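Long-range contacts in macrodomain protein (Streptomyces coelicolor, PDB 5E3B), which probably removes ADP-ribose from modified thymidine in DNA, as a macrodomain hydrolase whose disruption raises antibiotic production: residues Ala70-Trp74 / Gly86-Phe90; Ala138-Arg144 / Ile170-Asp176. One frame throughout, in Å; residues are numbered along the deposited sequence.

Interaction 1: residues Ala70-Trp74 / Gly86-Phe90; sequences AYRAW and GAVQF
Gln-89 reaches out from its strand over the indole of Trp-74 and ends on the backbone of Ala-70, one helical turn earlier. The CB of Gln-89 sits over the six-membered ring of Trp-74, 3.6 Å from its centroid, in a CH-pi contact. It lies toward the rim, and CZ3 of Trp-74 is the ring atom nearest to Gln-89 CB, at 3.4 Å. CG is anti to the backbone N (chi1 165°) and the chain stays extended beyond it, so the amide is carried back along the indole toward the helix while Trp-74 comes the other way. CD of Gln-89 then fits between the CB of Ala-70, at 3.6 Å, and CE3 of Trp-74, at 3.7 Å. Here an outer helical layer of the alpha/beta/alpha macrodomain fold meets the sheet: helix 66-76 covers one side of edge strand 88-94, while Val-88 points to helix 119-136 on the other. At the tip, NE2 of Gln-89 donates a fairly straight hydrogen bond (161°) to O of Ala-70, 3.1 Å away. The donor stands above the carbonyl plane, with a C=O...N angle of only 98°, and the opposite face receives the helical bond from N of Trp-74 to Ala-70 O, 2.9 Å. OE1 is held by Asn-101 ND2 on the adjacent strand, which together with the NE2 bond fixes the flip of the amide. The indole is steadied too: Ala-87 CB touches its edge, 3.7 Å from CZ2 of Trp-74, and NE1 bonds to Asp-82 OD1.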
loop_
_atom_site.group_PDB
_atom_site.type_symbol
_atom_site.label_atom_id
_atom_site.label_comp_id
_atom_site.label_asym_id
_atom_site.label_seq_id
_atom_site.Cartn_x
_atom_site.Cartn_y
_atom_site.Cartn_z
ATOM N N ALA A 70 -2.985 14.031 1.059
ATOM C CA ALA A 70 -1.499 13.853 1.257
ATOM C C ALA A 70 -0.824 13.524 -0.051
ATOM O O ALA A 70 0.287 14.038 -0.396
ATOM C CB ALA A 70 -1.237 12.829 2.324
ATOM N N TYR A 71 -1.381 12.562 -0.806
ATOM C CA TYR A 71 -0.780 12.105 -2.032
ATOM C C TYR A 71 -0.707 13.207 -3.041
ATOM O O TYR A 71 0.284 13.355 -3.747
ATOM C CB TYR A 71 -1.604 10.927 -2.595
ATOM C CG TYR A 71 -1.232 10.512 -3.998
ATOM C CD1 TYR A 71 -0.140 9.641 -4.269
ATOM C CD2 TYR A 71 -1.939 10.935 -5.101
ATOM C CE1 TYR A 71 0.219 9.277 -5.549
ATOM C CE2 TYR A 71 -1.639 10.551 -6.350
ATOM C CZ TYR A 71 -0.546 9.709 -6.630
ATOM O OH TYR A 71 -0.280 9.329 -7.906
ATOM N N ARG A 72 -1.815 13.925 -3.223
ATOM C CA ARG A 72 -1.841 15.007 -4.266
ATOM C C ARG A 72 -0.820 16.065 -3.892
ATOM O O ARG A 72 -0.146 16.566 -4.809
ATOM C CB ARG A 72 -3.257 15.553 -4.392
ATOM C CG ARG A 72 -4.265 14.576 -4.944
ATOM C CD ARG A 72 -5.479 15.297 -5.425
ATOM N NE ARG A 72 -6.560 14.383 -5.826
ATOM C CZ ARG A 72 -6.683 13.811 -7.025
ATOM N NH1 ARG A 72 -5.765 13.857 -7.920
ATOM N NH2 ARG A 72 -7.723 13.006 -7.175
ATOM N N ALA A 73 -0.702 16.397 -2.610
ATOM C CA ALA A 73 0.267 17.428 -2.170
ATOM C C ALA A 73 1.679 16.942 -2.385
ATOM O O ALA A 73 2.555 17.657 -2.900
ATOM C CB ALA A 73 0.041 17.762 -0.752
ATOM N N TRP A 74 1.948 15.679 -2.040
ATOM C CA TRP A 74 3.236 15.032 -2.261
ATOM C C TRP A 74 3.653 15.091 -3.708
ATOM O O TRP A 74 4.729 15.551 -4.038
ATOM C CB TRP A 74 3.189 13.655 -1.630
ATOM C CG TRP A 74 4.448 12.827 -1.527
ATOM C CD1 TRP A 74 5.710 13.270 -1.243
ATOM C CD2 TRP A 74 4.505 11.406 -1.595
ATOM N NE1 TRP A 74 6.581 12.168 -1.143
ATOM C CE2 TRP A 74 5.883 11.024 -1.392
ATOM C CE3 TRP A 74 3.553 10.407 -1.862
ATOM C CZ2 TRP A 74 6.270 9.695 -1.388
ATOM C CZ3 TRP A 74 3.950 9.056 -1.900
ATOM C CH2 TRP A 74 5.330 8.744 -1.650
ATOM N N GLY A 86 9.144 3.800 -5.921
ATOM C CA GLY A 86 9.676 3.132 -4.692
ATOM C C GLY A 86 9.507 3.868 -3.360
ATOM O O GLY A 86 9.624 3.268 -2.307
ATOM N N ALA A 87 9.116 5.142 -3.380
ATOM C CA ALA A 87 8.871 5.899 -2.171
ATOM C C ALA A 87 7.475 5.576 -1.625
ATOM O O ALA A 87 6.610 5.090 -2.335
ATOM C CB ALA A 87 9.023 7.388 -2.367
ATOM N N VAL A 88 7.361 5.808 -0.329
ATOM C CA VAL A 88 6.144 5.522 0.394
ATOM C C VAL A 88 5.860 6.667 1.347
ATOM O O VAL A 88 6.757 7.177 2.021
ATOM C CB VAL A 88 6.222 4.232 1.185
ATOM C CG1 VAL A 88 4.860 3.965 1.851
ATOM C CG2 VAL A 88 6.605 3.095 0.330
ATOM N N GLN A 89 4.570 7.072 1.429
ATOM C CA GLN A 89 4.092 8.138 2.323
ATOM C C GLN A 89 3.147 7.491 3.284
ATOM O O GLN A 89 2.277 6.731 2.835
ATOM C CB GLN A 89 3.352 9.169 1.495
ATOM C CG GLN A 89 2.486 10.155 2.206
ATOM C CD GLN A 89 1.778 11.101 1.306
ATOM O OE1 GLN A 89 0.954 10.706 0.471
ATOM N NE2 GLN A 89 2.110 12.360 1.422
ATOM N N PHE A 90 3.292 7.717 4.589
ATOM C CA PHE A 90 2.492 7.076 5.603
ATOM C C PHE A 90 1.563 8.193 6.152
ATOM O O PHE A 90 2.016 9.285 6.545
ATOM C CB PHE A 90 3.339 6.462 6.754
ATOM C CG PHE A 90 4.294 5.434 6.232
ATOM C CD1 PHE A 90 3.885 4.127 6.013
ATOM C CD2 PHE A 90 5.588 5.763 5.966
ATOM C CE1 PHE A 90 4.732 3.206 5.447
ATOM C CE2 PHE A 90 6.490 4.811 5.468
ATOM C CZ PHE A 90 6.055 3.513 5.283
#

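Interaction 2: residues Ala138-Arg144 / Ile170-Asp176; sequences ASVHLPR and IPVTVYD. With NA (sodium ion), chain C.
Arg-144, Tyr-175 and Leu-142 bury the most surface where strands 139-143 and 172-176 run parallel, side by side. Tyr-175 is gripped through its backbone by the two residues that flank Pro-143: its N donates to O of Leu-142 at 2.8 Å, and its O accepts from N of Arg-144, also at 2.8 Å. The side chain turns back along the strand, CG beside its own N (chi1 -65°), and the phenol meets the imidazole of His-141 rim to rim, the planes 47° apart. There the Tyr-175 OH and His-141 ND1 share a 2.7 Å hydrogen bond, near the plane of each ring. Across the imidazole, His-141 NE2 donates to Ser-139 OG at 2.8 Å, so both ring nitrogens are engaged and the ring's rotation is fixed. The two strands, linked through helix 154-166, form a beta-alpha-beta crossover inside the macrodomain's mixed sheet. Leu-142 points to the opposite face from Tyr-175; its CD1 meets CG1 of Val-172 at 3.6 Å, and helix 119-136 covers it through Leu-126. Its backbone N donates to O of Thr-173, continuing the ladder that Val-140 begins with Pro-171 and Thr-173. Beyond the strand, the Arg-144 side chain runs across strand 172-176. Arg-144 CB packs on Val-174 CG1 at 3.7 Å, a bend at chi3 (-79°) lays one guanidinium face over that same methyl, and Trp-154 also touches Arg-144. Its CD passes Asp-176, modelled in two conformers, so the 2.6 Å bond of Asp-176 OD2 to a sodium ion, seen in one, is doubtful.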
loop_
_atom_site.group_PDB
_atom_site.type_symbol
_atom_site.label_atom_id
_atom_site.label_comp_id
_atom_site.label_asym_id
_atom_site.label_seq_id
_atom_site.Cartn_x
_atom_site.Cartn_y
_atom_site.Cartn_z
ATOM N N ALA A 138 2.945 -3.090 13.669
ATOM C CA ALA A 138 1.705 -3.111 12.953
ATOM C C ALA A 138 1.517 -4.400 12.157
ATOM O O ALA A 138 2.465 -4.957 11.645
ATOM C CB ALA A 138 1.627 -1.920 12.030
ATOM N N SER A 139 0.242 -4.740 11.960
ATOM C CA SER A 139 -0.074 -5.682 10.869
ATOM C C SER A 139 -0.350 -4.924 9.584
ATOM O O SER A 139 -0.747 -3.724 9.634
ATOM C CB SER A 139 -1.301 -6.494 11.258
ATOM O OG SER A 139 -2.431 -5.710 11.545
ATOM N N VAL A 140 -0.159 -5.594 8.438
ATOM C CA VAL A 140 -0.270 -4.948 7.128
ATOM C C VAL A 140 -1.446 -5.560 6.353
ATOM O O VAL A 140 -1.674 -6.774 6.463
ATOM C CB VAL A 140 1.050 -5.016 6.367
ATOM C CG1 VAL A 140 0.881 -4.513 4.981
ATOM C CG2 VAL A 140 2.105 -4.198 7.138
ATOM N N HIS A 141 -2.207 -4.715 5.670
ATOM C CA HIS A 141 -3.507 -5.034 5.032
ATOM C C HIS A 141 -3.462 -4.473 3.649
ATOM O O HIS A 141 -3.264 -3.250 3.433
ATOM C CB HIS A 141 -4.611 -4.416 5.900
ATOM C CG HIS A 141 -4.600 -4.969 7.280
ATOM N ND1 HIS A 141 -5.273 -6.124 7.629
ATOM C CD2 HIS A 141 -3.896 -4.612 8.377
ATOM C CE1 HIS A 141 -5.057 -6.401 8.886
ATOM N NE2 HIS A 141 -4.179 -5.534 9.361
ATOM N N LEU A 142 -3.548 -5.385 2.631
ATOM C CA LEU A 142 -3.373 -4.997 1.279
ATOM C C LEU A 142 -4.510 -5.511 0.391
ATOM O O LEU A 142 -4.954 -6.626 0.555
ATOM C CB LEU A 142 -2.061 -5.495 0.650
ATOM C CG LEU A 142 -0.675 -5.202 1.277
ATOM C CD1 LEU A 142 -0.312 -6.398 2.040
ATOM C CD2 LEU A 142 0.356 -4.791 0.233
ATOM N N PRO A 143 -4.961 -4.684 -0.521
ATOM C CA PRO A 143 -5.878 -5.242 -1.488
ATOM C C PRO A 143 -5.091 -6.029 -2.518
ATOM O O PRO A 143 -3.985 -5.749 -2.864
ATOM C CB PRO A 143 -6.422 -4.012 -2.155
ATOM C CG PRO A 143 -5.316 -3.003 -2.076
ATOM C CD PRO A 143 -4.700 -3.252 -0.785
ATOM N N ARG A 144 -5.810 -7.043 -2.987
ATOM C CA ARG A 144 -5.314 -7.929 -3.945
ATOM C C ARG A 144 -5.460 -7.164 -5.172
ATOM O O ARG A 144 -6.505 -6.439 -5.397
ATOM C CB ARG A 144 -6.217 -9.217 -3.927
ATOM C CG ARG A 144 -5.894 -10.164 -4.991
ATOM C CD ARG A 144 -7.013 -11.190 -5.049
ATOM N NE ARG A 144 -6.837 -12.170 -4.004
ATOM C CZ ARG A 144 -5.985 -13.187 -4.047
ATOM N NH1 ARG A 144 -5.920 -13.979 -2.996
ATOM N NH2 ARG A 144 -5.186 -13.427 -5.094
ATOM N N ILE A 170 6.121 -9.851 9.873
ATOM C CA ILE A 170 5.012 -8.899 9.871
ATOM C C ILE A 170 3.743 -9.637 9.398
ATOM O O ILE A 170 3.713 -10.173 8.284
ATOM C CB ILE A 170 5.309 -7.702 9.013
ATOM C CG1 ILE A 170 6.542 -6.933 9.588
ATOM C CG2 ILE A 170 4.090 -6.799 8.874
ATOM C CD1 ILE A 170 7.067 -6.046 8.549
ATOM N N PRO A 171 2.667 -9.598 10.206
ATOM C CA PRO A 171 1.427 -10.221 9.728
ATOM C C PRO A 171 0.874 -9.490 8.476
ATOM O O PRO A 171 0.834 -8.268 8.438
ATOM C CB PRO A 171 0.453 -10.029 10.871
ATOM C CG PRO A 171 1.302 -9.642 12.096
ATOM C CD PRO A 171 2.517 -8.990 11.552
ATOM N N VAL A 172 0.405 -10.253 7.485
ATOM C CA VAL A 172 -0.160 -9.693 6.321
ATOM C C VAL A 172 -1.508 -10.326 6.007
ATOM O O VAL A 172 -1.679 -11.566 6.083
ATOM C CB VAL A 172 0.768 -9.924 5.121
ATOM C CG1 VAL A 172 0.067 -9.514 3.840
ATOM C CG2 VAL A 172 2.057 -9.144 5.259
ATOM N N THR A 173 -2.453 -9.503 5.670
ATOM C CA THR A 173 -3.719 -9.975 5.127
ATOM C C THR A 173 -3.986 -9.326 3.786
ATOM O O THR A 173 -3.848 -8.121 3.573
ATOM C CB THR A 173 -4.852 -9.634 6.095
ATOM O OG1 THR A 173 -4.605 -10.076 7.442
ATOM C CG2 THR A 173 -6.235 -10.080 5.593
ATOM N N VAL A 174 -4.365 -10.166 2.782
ATOM C CA VAL A 174 -4.633 -9.769 1.420
ATOM C C VAL A 174 -6.134 -9.901 1.158
ATOM O O VAL A 174 -6.722 -10.950 1.414
ATOM C CB VAL A 174 -3.854 -10.656 0.415
ATOM C CG1 VAL A 174 -4.251 -10.500 -1.033
ATOM C CG2 VAL A 174 -2.359 -10.482 0.616
ATOM N N TYR A 175 -6.717 -8.791 0.712
ATOM C CA TYR A 175 -8.202 -8.701 0.582
ATOM C C TYR A 175 -8.649 -8.697 -0.871
ATOM O O TYR A 175 -8.148 -8.024 -1.749
ATOM C CB TYR A 175 -8.647 -7.361 1.223
ATOM C CG TYR A 175 -8.430 -7.247 2.658
ATOM C CD1 TYR A 175 -7.141 -6.961 3.177
ATOM C CD2 TYR A 175 -9.467 -7.388 3.603
ATOM C CE1 TYR A 175 -6.928 -6.872 4.524
ATOM C CE2 TYR A 175 -9.236 -7.276 4.983
ATOM C CZ TYR A 175 -7.948 -6.972 5.449
ATOM O OH TYR A 175 -7.772 -6.877 6.817
ATOM N N ASP A 176 -9.664 -9.533 -1.104
ATOM C CA ASP A 176 -10.411 -9.466 -2.372
ATOM C C ASP A 176 -11.752 -8.719 -2.190
ATOM O O ASP A 176 -12.454 -8.952 -1.295
ATOM C CB ASP A 176 -10.702 -10.872 -2.926
ATOM C CG ASP A 176 -10.918 -10.929 -4.483
ATOM O OD1 ASP A 176 -10.679 -9.927 -5.254
ATOM O OD2 ASP A 176 -11.300 -12.057 -4.949
HETATM NA NA NA C . -12.089 -13.892 -3.295
HETATM O O HOH W 1 -2.549 -8.730 8.750
HETATM O O HOH W 2 -10.513 -13.565 -0.829
#

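In the fold
Both contacts belong to the same six-stranded sheet but lie on opposite sides of the chain's centre: their own centres are 19 Å apart and their nearest atoms about 8 Å, without touching. Interaction 1 involves edge strand 88-94, and interaction 2 joins strands 139-143 and 172-176; strands 97-105 and 40-47 lie between. Met-41 bridges part of the gap, touching Phe-90 and bonding through its backbone to Ser-139 and His-141. Helix 119-136 is shared, packing on Val-88 from one contact and on Val-140 and Leu-142 from the other. The model contains no ADP-ribose; its sodium ions lie at the Arg-144 and Asp-176 end of interaction 2.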